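PDB 1Q1L: chorismate synthase from Aquifex aeolicus, which probably catalyses the anti-1,4-elimination of phosphate from 5-enolpyruvylshikimate-3-phosphate to yield chorismate, the branch-point precursor of the aromatic amino acids, with reduced FMN as cofactor. Local coordinates for residues Lys162-Phe166 with Glu364-Ala368; Pro187-Leu191 with Val233-Asn237; Arg299-Gly305 with Asn313-Val318. One frame throughout, in Å; residues are numbered along the deposited sequence. Where two conformers were deposited one is given.

Contact 1 (Lys162-Phe166 with Glu364-Ala368); sequences KIGSF and EAMLA
Ser165 and Glu364 meet through their polar ends: OG donates to OE2 in a hydrogen bond modelled very short at 2.5 Å, a length to be treated as doubtful because the place of OG is uncertain. Ser165 holds OG between its backbone N and carbonyl carbon (chi1 66°), which turns the hydroxyl to the helix. Glu364 reaches it with a chain extended beyond CG (chi2 174°), long enough to bring the carboxylate alongside the strand. Its other oxygen, OE1, forms salt bridges with Lys153 and Arg46, a cationic setting that suits a buried acid. Strand 162-166 and helix 364-368 run roughly antiparallel, 151° apart with axes 8.3 Å from each other, as helix 356-379 packs on one face of the antiparallel sheet in this beta-alpha-beta sandwich. With an alanine in place of Glu364, Ser165 OG would probably lose this carboxylate partner and Lys153 and Arg46 would lack this buried counter-charge. Farther along the helix the contact turns apolar. Ile163, branched and well suited to a strand, lays CG2 3.9 Å from Glu364 CB, the two side chains lying alongside with opposite headings, while its CD1 passes 4.1 Å from Leu367 CG and points to Ala368, where the modelled closeness is doubtful.

Contact 2 (Pro187-Leu191 with Val233-Asn237); sequences PEKLL and VFALN
The ring of Phe234 has Leu190 CB over one face, 3.9 Å from its centroid and 1° off the normal, an almost perfectly centred CH-pi contact. On the ring's CE2-CZ side, CE2 lies 3.5 Å from the carbonyl O of Leu190, and Leu190 CD2 adds a touch at CD2 of the ring. Phe234 carries CG between its backbone N and carbonyl carbon (chi1 67°), a rotamer that stands the ring out from the strand and presents its face to the helix. Phe166, on the neighbouring strand 162-170, also packs against Phe234. In the fold, helix 187-197 covers the face of the antiparallel sheet turned away from helix 356-379; it lies across strand 229-236, the local axes 9.6 Å apart and 133° from parallel. Pro187 fits the first turn, where a helix does not need the N-H that proline lacks; nearby, Lys189 N is bonded to Asn186 OD1. Leu236 pushes its two methyls up to this turn. One of them, CD1, sits 3.6 Å from Pro187 O and 4.1 Å from Pro187 CB, with Leu191 CB close by. The other, CD2, meets Leu190 CD1 at 3.9 Å, the two leucines crossing at a slant. Branched leucine suits both places, since each can touch two neighbours at once, and Pro316 packs against this pair of side chains as well.

Contact 3 (Arg299-Gly305 with Asn313-Val318); sequences RHSNNLG and NGMPIV
Torsions bring Asn302 and Met315 to their partners: a chi1 of -166° carries CG away from the Asn302 backbone N and swings the amide across to the Pro316 carbonyl, while Met315, deposited as selenomethionine, bends at chi2 and chi3 to curl back against Arg299. Asn302 ND2 donates to Pro316 O at 2.7 Å, with an N-H...O angle of 155° and the acceptor close to the plane of the amide. The same nitrogen also bonds Phe184 O, and OD1 accepts from Gly306 N, a double role that asparagine, with donor and acceptor on one short arm, fills well. A water lies 2.6 Å from Asn302 OD1 and 2.8 Å from Asn313 OD1. Met315 CG packs 3.6 Å from Arg299 CG, and its methyl CE comes 3.4 Å from Arg299 O; an unbranched, flexible chain can follow this bend. Arg299 is itself bent at chi2, which turns one face of its guanidinium to the Asn313 amide, the planes 52° apart. Arg299 NH2 and Asn313 ND2 are both donors and form no bond; the charge is met instead by Glu308, in a salt bridge to NE. A type I turn from Asn302 ends at Gly305, whose O accepts from Val318 N at 3.0 Å. Gly305 has positive phi, and a CB would clash with Val318 O, so glycine fits. Within the turn, Leu304 touches Lys324 of the second subunit. From here strand 317-323 enters the sheet between strands 229-236 and 266-271, with Pro316 packed on Leu236 of strand 229-236 and on Pro187 and Leu190 of helix 187-197.

Overall arrangement
The three contacts step across one antiparallel sheet through its adjacent strands 162-170, 229-236 and 317-323. The centres of contacts 1 and 2 lie about 10 Å apart, as do those of contacts 2 and 3, while contacts 1 and 3 are about 16 Å apart. Probable backbone hydrogen bonds, Lys162 O to Leu236 N and Ala235 O to Ile317 N, join the steps. Contact 1 pairs the sheet with helix 356-379 on one face, contact 2 with helix 187-197 on the other, and contact 3 joins the loop 299-305 to the start of strand 317-323. Along the chain, contacts 2 and 3 follow in series within the span that contact 1 closes, so distant parts of the sequence form a single layered core.

Contact 1 (Lys162-Phe166 with Glu364-Ala368)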
ATOM      1  N   LYS A 162      18.680  16.551  12.779  0.50 32.87           N
ATOM      2  CA  LYS A 162      17.909  17.258  13.893  0.50 32.88           C
ATOM      3  C   LYS A 162      16.543  17.962  13.344  0.50 32.99           C
ATOM      4  O   LYS A 162      16.533  18.665  12.237  0.50 32.44           O
ATOM      5  CB  LYS A 162      18.912  18.413  14.669  0.50 36.65           C
ATOM      6  CG  LYS A 162      20.508  17.741  15.277  0.50 41.73           C
ATOM      7  CD  LYS A 162      21.635  19.072  15.884  0.50 43.93           C
ATOM      8  CE  LYS A 162      23.330  18.430  16.234  0.50 47.26           C
ATOM      9  NZ  LYS A 162      24.036  17.637  14.886  0.50 52.35           N
ATOM     10  N   ILE A 163      15.464  17.779  14.092  1.00 30.80           N
ATOM     11  CA  ILE A 163      14.193  18.352  13.727  1.00 31.26           C
ATOM     12  C   ILE A 163      13.788  19.313  14.832  1.00 30.72           C
ATOM     13  O   ILE A 163      13.988  19.034  16.013  1.00 32.37           O
ATOM     14  CB  ILE A 163      13.146  17.240  13.520  1.00 29.46           C
ATOM     15  CG1 ILE A 163      13.516  16.460  12.246  1.00 33.01           C
ATOM     16  CG2 ILE A 163      11.763  17.830  13.456  1.00 25.19           C
ATOM     17  CD1 ILE A 163      12.508  15.446  11.805  1.00 35.60           C
ATOM     18  N   GLY A 164      13.249  20.463  14.445  1.00 29.56           N
ATOM     19  CA  GLY A 164      12.835  21.440  15.428  1.00 26.49           C
ATOM     20  C   GLY A 164      11.793  22.339  14.823  1.00 26.96           C
ATOM     21  O   GLY A 164      11.452  22.178  13.650  1.00 27.30           O
ATOM     22  N   SER A 165      11.300  23.293  15.609  1.00 26.62           N
ATOM     23  CA  SER A 165      10.282  24.214  15.131  1.00 26.72           C
ATOM     24  C   SER A 165      10.105  25.394  16.081  1.00 27.47           C
ATOM     25  O   SER A 165      10.751  25.481  17.124  1.00 26.99           O
ATOM     26  CB  SER A 165       8.943  23.489  14.989  1.00 25.23           C
ATOM     27  OG  SER A 165       8.453  23.090  16.258  1.00 22.96           O
ATOM     28  N   PHE A 166       9.214  26.299  15.705  1.00 28.43           N
ATOM     29  CA  PHE A 166       8.925  27.473  16.520  1.00 31.02           C
ATOM     30  C   PHE A 166       7.758  28.223  15.913  1.00 30.24           C
ATOM     31  O   PHE A 166       7.555  28.187  14.700  1.00 32.91           O
ATOM     32  CB  PHE A 166      10.164  28.378  16.616  1.00 29.68           C
ATOM     33  CG  PHE A 166      10.826  28.643  15.298  1.00 28.93           C
ATOM     34  CD1 PHE A 166      10.308  29.585  14.418  1.00 31.53           C
ATOM     35  CD2 PHE A 166      11.950  27.919  14.919  1.00 29.83           C
ATOM     36  CE1 PHE A 166      10.901  29.797  13.175  1.00 30.47           C
ATOM     37  CE2 PHE A 166      12.548  28.121  13.680  1.00 29.09           C
ATOM     38  CZ  PHE A 166      12.023  29.061  12.810  1.00 30.87           C
ATOM     39  N   GLU A 364       6.611  18.643  14.216  1.00 24.97           N
ATOM     40  CA  GLU A 364       7.950  18.080  14.275  1.00 25.16           C
ATOM     41  C   GLU A 364       7.844  16.562  14.159  1.00 26.71           C
ATOM     42  O   GLU A 364       8.628  15.923  13.467  1.00 26.84           O
ATOM     43  CB  GLU A 364       8.620  18.429  15.603  1.00 26.93           C
ATOM     44  CG  GLU A 364       8.943  19.893  15.811  1.00 28.78           C
ATOM     45  CD  GLU A 364       9.481  20.160  17.211  1.00 33.41           C
ATOM     46  OE1 GLU A 364       9.935  19.191  17.866  1.00 30.69           O
ATOM     47  OE2 GLU A 364       9.455  21.333  17.648  1.00 32.10           O
ATOM     48  N   ALA A 365       6.867  15.997  14.857  1.00 27.87           N
ATOM     49  CA  ALA A 365       6.641  14.555  14.834  1.00 27.83           C
ATOM     50  C   ALA A 365       6.331  14.062  13.420  1.00 25.84           C
ATOM     51  O   ALA A 365       6.875  13.055  12.976  1.00 26.72           O
ATOM     52  CB  ALA A 365       5.495  14.205  15.773  1.00 20.43           C
HETATM   53  N   MSE A 366       5.454  14.771  12.717  1.00 27.08           N
HETATM   54  CA  MSE A 366       5.076  14.382  11.357  1.00 29.07           C
HETATM   55  C   MSE A 366       6.260  14.453  10.393  1.00 27.73           C
HETATM   56  O   MSE A 366       6.449  13.566   9.554  1.00 28.12           O
HETATM   57  CB  MSE A 366       3.926  15.259  10.853  1.00 31.44           C
HETATM   58  CG  MSE A 366       2.632  15.096  11.648  1.00 33.50           C
HETATM   59 SE   MSE A 366       2.123  13.229  11.921  1.00 38.34          SE
HETATM   60  CE  MSE A 366       1.919  12.712  10.074  1.00 33.86           C
ATOM     61  N   LEU A 367       7.061  15.504  10.518  1.00 25.76           N
ATOM     62  CA  LEU A 367       8.230  15.661   9.671  1.00 23.91           C
ATOM     63  C   LEU A 367       9.253  14.558   9.947  1.00 24.67           C
ATOM     64  O   LEU A 367       9.898  14.068   9.029  1.00 23.16           O
ATOM     65  CB  LEU A 367       8.884  17.027   9.892  1.00 22.89           C
ATOM     66  CG  LEU A 367      10.129  17.237   9.022  1.00 25.19           C
ATOM     67  CD1 LEU A 367       9.738  17.108   7.543  1.00 24.86           C
ATOM     68  CD2 LEU A 367      10.741  18.618   9.295  1.00 26.53           C
ATOM     69  N   ALA A 368       9.408  14.179  11.213  1.00 21.40           N
ATOM     70  CA  ALA A 368      10.358  13.134  11.572  1.00 24.65           C
ATOM     71  C   ALA A 368       9.920  11.784  10.992  1.00 24.02           C
ATOM     72  O   ALA A 368      10.749  10.968  10.592  1.00 26.99           O
ATOM     73  CB  ALA A 368      10.487  13.041  13.096  1.00 23.41           C
TER

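Contact 2 (Pro187-Leu191 with Val233-Asn237)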
ATOM      1  N   PRO A 187      21.476  26.826   9.449  1.00 35.50           N
ATOM      2  CA  PRO A 187      21.274  25.786  10.466  1.00 37.56           C
ATOM      3  C   PRO A 187      21.419  26.316  11.896  1.00 39.18           C
ATOM      4  O   PRO A 187      20.571  26.059  12.752  1.00 40.49           O
ATOM      5  CB  PRO A 187      22.347  24.757  10.120  1.00 35.94           C
ATOM      6  CG  PRO A 187      22.423  24.857   8.635  1.00 36.98           C
ATOM      7  CD  PRO A 187      22.410  26.359   8.408  1.00 35.85           C
ATOM      8  N   GLU A 188      22.492  27.059  12.148  1.00 40.21           N
ATOM      9  CA  GLU A 188      22.743  27.621  13.471  1.00 39.91           C
ATOM     10  C   GLU A 188      21.589  28.498  13.942  1.00 37.88           C
ATOM     11  O   GLU A 188      21.170  28.415  15.096  1.00 39.85           O
ATOM     12  CB  GLU A 188      24.043  28.436  13.468  1.00 43.38           C
ATOM     13  CG  GLU A 188      25.298  27.630  13.162  1.00 46.76           C
ATOM     14  CD  GLU A 188      25.292  27.022  11.769  1.00 50.01           C
ATOM     15  OE1 GLU A 188      25.049  27.766  10.793  1.00 52.18           O
ATOM     16  OE2 GLU A 188      25.536  25.801  11.647  1.00 53.08           O
ATOM     17  N   LYS A 189      21.074  29.345  13.056  1.00 37.20           N
ATOM     18  CA  LYS A 189      19.957  30.219  13.419  1.00 38.29           C
ATOM     19  C   LYS A 189      18.695  29.416  13.726  1.00 36.18           C
ATOM     20  O   LYS A 189      18.055  29.608  14.763  1.00 35.87           O
ATOM     21  CB  LYS A 189      19.650  31.210  12.291  1.00 40.06           C
ATOM     22  CG  LYS A 189      20.489  32.469  12.298  1.00 43.81           C
ATOM     23  CD  LYS A 189      19.958  33.466  11.274  1.00 48.17           C
ATOM     24  CE  LYS A 189      20.717  34.786  11.320  1.00 51.37           C
ATOM     25  NZ  LYS A 189      20.141  35.785  10.370  1.00 53.38           N
ATOM     26  N   LEU A 190      18.333  28.528  12.805  1.00 35.00           N
ATOM     27  CA  LEU A 190      17.151  27.685  12.972  1.00 32.20           C
ATOM     28  C   LEU A 190      17.223  26.969  14.317  1.00 31.78           C
ATOM     29  O   LEU A 190      16.293  27.035  15.123  1.00 30.08           O
ATOM     30  CB  LEU A 190      17.074  26.667  11.827  1.00 30.76           C
ATOM     31  CG  LEU A 190      16.738  27.280  10.457  1.00 29.45           C
ATOM     32  CD1 LEU A 190      17.016  26.292   9.339  1.00 28.81           C
ATOM     33  CD2 LEU A 190      15.280  27.701  10.446  1.00 27.56           C
ATOM     34  N   LEU A 191      18.342  26.298  14.561  1.00 34.44           N
ATOM     35  CA  LEU A 191      18.523  25.572  15.812  1.00 37.29           C
ATOM     36  C   LEU A 191      18.388  26.544  16.973  1.00 37.90           C
ATOM     37  O   LEU A 191      17.809  26.219  18.012  1.00 39.16           O
ATOM     38  CB  LEU A 191      19.898  24.897  15.847  1.00 37.46           C
ATOM     39  CG  LEU A 191      20.112  23.905  17.000  1.00 41.92           C
ATOM     40  CD1 LEU A 191      19.013  22.850  16.972  1.00 41.47           C
ATOM     41  CD2 LEU A 191      21.485  23.251  16.890  1.00 40.16           C
ATOM     42  N   VAL A 233       8.598  24.384  10.722  1.00 27.57           N
ATOM     43  CA  VAL A 233       9.246  23.165  11.180  1.00 25.81           C
ATOM     44  C   VAL A 233      10.435  22.959  10.273  1.00 25.39           C
ATOM     45  O   VAL A 233      10.336  23.171   9.068  1.00 25.74           O
ATOM     46  CB  VAL A 233       8.314  21.936  11.039  1.00 27.69           C
ATOM     47  CG1 VAL A 233       8.944  20.722  11.719  1.00 26.52           C
ATOM     48  CG2 VAL A 233       6.968  22.242  11.633  1.00 27.87           C
ATOM     49  N   PHE A 234      11.560  22.547  10.838  1.00 24.66           N
ATOM     50  CA  PHE A 234      12.743  22.332  10.027  1.00 24.92           C
ATOM     51  C   PHE A 234      13.445  21.047  10.418  1.00 26.21           C
ATOM     52  O   PHE A 234      13.227  20.504  11.506  1.00 26.53           O
ATOM     53  CB  PHE A 234      13.713  23.508  10.192  1.00 25.07           C
ATOM     54  CG  PHE A 234      14.307  23.611  11.569  1.00 26.81           C
ATOM     55  CD1 PHE A 234      15.427  22.866  11.913  1.00 25.59           C
ATOM     56  CD2 PHE A 234      13.717  24.415  12.537  1.00 25.53           C
ATOM     57  CE1 PHE A 234      15.949  22.918  13.207  1.00 26.18           C
ATOM     58  CE2 PHE A 234      14.229  24.471  13.823  1.00 24.09           C
ATOM     59  CZ  PHE A 234      15.350  23.722  14.159  1.00 27.26           C
ATOM     60  N   ALA A 235      14.287  20.568   9.511  1.00 24.90           N
ATOM     61  CA  ALA A 235      15.092  19.376   9.730  1.00 26.36           C
ATOM     62  C   ALA A 235      16.466  19.735   9.192  1.00 27.55           C
ATOM     63  O   ALA A 235      16.585  20.223   8.064  1.00 25.03           O
ATOM     64  CB  ALA A 235      14.516  18.185   8.971  1.00 21.80           C
ATOM     65  N   LEU A 236      17.498  19.506   9.999  1.00 27.80           N
ATOM     66  CA  LEU A 236      18.866  19.824   9.610  1.00 30.05           C
ATOM     67  C   LEU A 236      19.700  18.588   9.296  1.00 32.65           C
ATOM     68  O   LEU A 236      19.475  17.513   9.854  1.00 29.83           O
ATOM     69  CB  LEU A 236      19.558  20.614  10.725  1.00 30.89           C
ATOM     70  CG  LEU A 236      18.866  21.894  11.200  1.00 33.23           C
ATOM     71  CD1 LEU A 236      19.684  22.557  12.291  1.00 33.58           C
ATOM     72  CD2 LEU A 236      18.687  22.834  10.020  1.00 31.94           C
ATOM     73  N   ASN A 237      20.664  18.767   8.394  1.00 32.92           N
ATOM     74  CA  ASN A 237      21.590  17.716   7.982  1.00 32.98           C
ATOM     75  C   ASN A 237      20.974  16.565   7.204  1.00 33.29           C
ATOM     76  O   ASN A 237      21.449  15.430   7.276  1.00 31.29           O
ATOM     77  CB  ASN A 237      22.339  17.172   9.200  1.00 35.14           C
ATOM     78  CG  ASN A 237      23.112  18.254   9.930  1.00 35.45           C
ATOM     79  OD1 ASN A 237      23.854  19.014   9.314  1.00 34.45           O
ATOM     80  ND2 ASN A 237      22.940  18.327  11.249  1.00 35.67           N
TER

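Contact 3 (Arg299-Gly305 with Asn313-Val318)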
ATOM      1  N   ARG A 299      23.836  25.170  -1.527  1.00 35.82           N
ATOM      2  CA  ARG A 299      23.151  26.360  -2.042  1.00 37.95           C
ATOM      3  C   ARG A 299      23.498  27.576  -1.188  1.00 37.55           C
ATOM      4  O   ARG A 299      23.813  27.432  -0.009  1.00 34.98           O
ATOM      5  CB  ARG A 299      21.633  26.134  -2.037  1.00 37.85           C
ATOM      6  CG  ARG A 299      21.177  24.868  -2.769  1.00 40.87           C
ATOM      7  CD  ARG A 299      21.407  24.947  -4.273  1.00 43.76           C
ATOM      8  NE  ARG A 299      20.882  23.775  -4.975  1.00 48.25           N
ATOM      9  CZ  ARG A 299      21.365  22.541  -4.846  1.00 51.63           C
ATOM     10  NH1 ARG A 299      22.393  22.302  -4.041  1.00 54.04           N
ATOM     11  NH2 ARG A 299      20.821  21.538  -5.524  1.00 52.32           N
ATOM     12  N   HIS A 300      23.433  28.767  -1.780  1.00 38.01           N
ATOM     13  CA  HIS A 300      23.759  29.996  -1.059  1.00 38.73           C
ATOM     14  C   HIS A 300      22.575  30.627  -0.331  1.00 38.18           C
ATOM     15  O   HIS A 300      22.742  31.554   0.464  1.00 39.02           O
ATOM     16  CB  HIS A 300      24.407  31.002  -2.012  1.00 38.67           C
ATOM     17  CG  HIS A 300      25.776  30.595  -2.462  1.00 39.60           C
ATOM     18  ND1 HIS A 300      26.842  30.490  -1.593  1.00 41.45           N
ATOM     19  CD2 HIS A 300      26.242  30.214  -3.676  1.00 39.55           C
ATOM     20  CE1 HIS A 300      27.904  30.059  -2.251  1.00 41.06           C
ATOM     21  NE2 HIS A 300      27.566  29.883  -3.516  1.00 40.82           N
ATOM     22  N   SER A 301      21.378  30.126  -0.619  1.00 36.37           N
ATOM     23  CA  SER A 301      20.156  30.585   0.033  1.00 34.23           C
ATOM     24  C   SER A 301      19.230  29.367   0.050  1.00 34.60           C
ATOM     25  O   SER A 301      19.545  28.349  -0.568  1.00 33.18           O
ATOM     26  CB  SER A 301      19.515  31.743  -0.734  1.00 33.57           C
ATOM     27  OG  SER A 301      19.248  31.379  -2.072  1.00 31.43           O
ATOM     28  N   ASN A 302      18.099  29.461   0.743  1.00 33.16           N
ATOM     29  CA  ASN A 302      17.203  28.315   0.824  1.00 33.56           C
ATOM     30  C   ASN A 302      15.724  28.674   0.738  1.00 32.90           C
ATOM     31  O   ASN A 302      14.934  28.322   1.616  1.00 34.69           O
ATOM     32  CB  ASN A 302      17.496  27.539   2.116  1.00 30.16           C
ATOM     33  CG  ASN A 302      16.857  26.161   2.133  1.00 29.97           C
ATOM     34  OD1 ASN A 302      16.658  25.541   1.090  1.00 26.69           O
ATOM     35  ND2 ASN A 302      16.555  25.668   3.327  1.00 23.80           N
ATOM     36  N   ASN A 303      15.357  29.370  -0.332  1.00 30.96           N
ATOM     37  CA  ASN A 303      13.976  29.767  -0.548  1.00 31.55           C
ATOM     38  C   ASN A 303      13.135  28.564  -0.940  1.00 31.11           C
ATOM     39  O   ASN A 303      11.910  28.604  -0.844  1.00 32.76           O
ATOM     40  CB  ASN A 303      13.891  30.824  -1.648  1.00 32.03           C
ATOM     41  CG  ASN A 303      14.655  32.075  -1.297  1.00 33.17           C
ATOM     42  OD1 ASN A 303      14.419  32.684  -0.256  1.00 32.31           O
ATOM     43  ND2 ASN A 303      15.582  32.465  -2.164  1.00 32.95           N
ATOM     44  N   LEU A 304      13.800  27.497  -1.375  1.00 31.78           N
ATOM     45  CA  LEU A 304      13.113  26.271  -1.781  1.00 31.93           C
ATOM     46  C   LEU A 304      12.750  25.380  -0.596  1.00 30.88           C
ATOM     47  O   LEU A 304      12.009  24.410  -0.746  1.00 31.84           O
ATOM     48  CB  LEU A 304      13.983  25.478  -2.755  1.00 32.26           C
ATOM     49  CG  LEU A 304      14.224  26.117  -4.121  1.00 34.90           C
ATOM     50  CD1 LEU A 304      15.182  25.260  -4.923  1.00 36.14           C
ATOM     51  CD2 LEU A 304      12.902  26.267  -4.844  1.00 35.61           C
ATOM     52  N   GLY A 305      13.286  25.694   0.575  1.00 27.87           N
ATOM     53  CA  GLY A 305      12.983  24.905   1.754  1.00 27.07           C
ATOM     54  C   GLY A 305      13.598  23.515   1.759  1.00 26.61           C
ATOM     55  O   GLY A 305      13.001  22.578   2.281  1.00 24.90           O
ATOM     56  N   ASN A 313      17.408  18.619  -0.983  1.00 30.46           N
ATOM     57  CA  ASN A 313      18.560  19.442  -1.387  1.00 33.46           C
ATOM     58  C   ASN A 313      19.879  19.293  -0.652  1.00 30.57           C
ATOM     59  O   ASN A 313      20.945  19.555  -1.205  1.00 31.05           O
ATOM     60  CB  ASN A 313      18.187  20.929  -1.263  1.00 31.34           C
ATOM     61  CG  ASN A 313      18.076  21.597  -2.585  1.00 37.79           C
ATOM     62  OD1 ASN A 313      17.756  22.782  -2.675  1.00 37.66           O
ATOM     63  ND2 ASN A 313      18.343  20.840  -3.640  1.00 40.60           N
ATOM     64  N   GLY A 314      19.805  18.928   0.613  1.00 30.33           N
ATOM     65  CA  GLY A 314      21.006  18.848   1.404  1.00 28.45           C
ATOM     66  C   GLY A 314      20.908  20.093   2.257  1.00 29.53           C
ATOM     67  O   GLY A 314      21.536  20.182   3.301  1.00 33.28           O
HETATM   68  N   MSE A 315      20.116  21.065   1.801  1.00 28.11           N
HETATM   69  CA  MSE A 315      19.906  22.291   2.558  1.00 29.63           C
HETATM   70  C   MSE A 315      18.859  21.954   3.619  1.00 30.96           C
HETATM   71  O   MSE A 315      18.223  20.897   3.560  1.00 32.42           O
HETATM   72  CB  MSE A 315      19.388  23.420   1.654  1.00 27.50           C
HETATM   73  CG  MSE A 315      20.413  23.935   0.636  1.00 31.03           C
HETATM   74 SE   MSE A 315      22.059  24.556   1.479  1.00 38.55          SE
HETATM   75  CE  MSE A 315      21.433  26.281   2.096  1.00 30.53           C
ATOM     76  N   PRO A 316      18.671  22.839   4.606  1.00 28.72           N
ATOM     77  CA  PRO A 316      17.679  22.555   5.646  1.00 30.10           C
ATOM     78  C   PRO A 316      16.282  22.409   5.063  1.00 30.35           C
ATOM     79  O   PRO A 316      15.892  23.164   4.161  1.00 30.39           O
ATOM     80  CB  PRO A 316      17.774  23.778   6.561  1.00 28.85           C
ATOM     81  CG  PRO A 316      19.185  24.244   6.369  1.00 29.14           C
ATOM     82  CD  PRO A 316      19.378  24.099   4.884  1.00 28.93           C
ATOM     83  N   ILE A 317      15.535  21.429   5.560  1.00 27.82           N
ATOM     84  CA  ILE A 317      14.159  21.247   5.106  1.00 28.22           C
ATOM     85  C   ILE A 317      13.362  22.250   5.925  1.00 26.93           C
ATOM     86  O   ILE A 317      13.458  22.274   7.155  1.00 26.13           O
ATOM     87  CB  ILE A 317      13.619  19.838   5.418  1.00 27.99           C
ATOM     88  CG1 ILE A 317      14.514  18.779   4.776  1.00 28.93           C
ATOM     89  CG2 ILE A 317      12.181  19.725   4.934  1.00 28.65           C
ATOM     90  CD1 ILE A 317      14.683  18.931   3.279  1.00 29.43           C
ATOM     91  N   VAL A 318      12.589  23.090   5.255  1.00 25.31           N
ATOM     92  CA  VAL A 318      11.814  24.093   5.971  1.00 24.60           C
ATOM     93  C   VAL A 318      10.384  24.083   5.499  1.00 23.73           C
ATOM     94  O   VAL A 318      10.108  24.250   4.311  1.00 25.27           O
ATOM     95  CB  VAL A 318      12.404  25.497   5.774  1.00 24.74           C
ATOM     96  CG1 VAL A 318      11.533  26.541   6.486  1.00 25.47           C
ATOM     97  CG2 VAL A 318      13.821  25.534   6.307  1.00 25.49           C
TER
HETATM   98  O   HOH W   1      22.427  19.445  -4.301  1.00 63.04           O
HETATM   99  O   HOH W   2      17.636  25.199  -1.326  1.00 28.96           O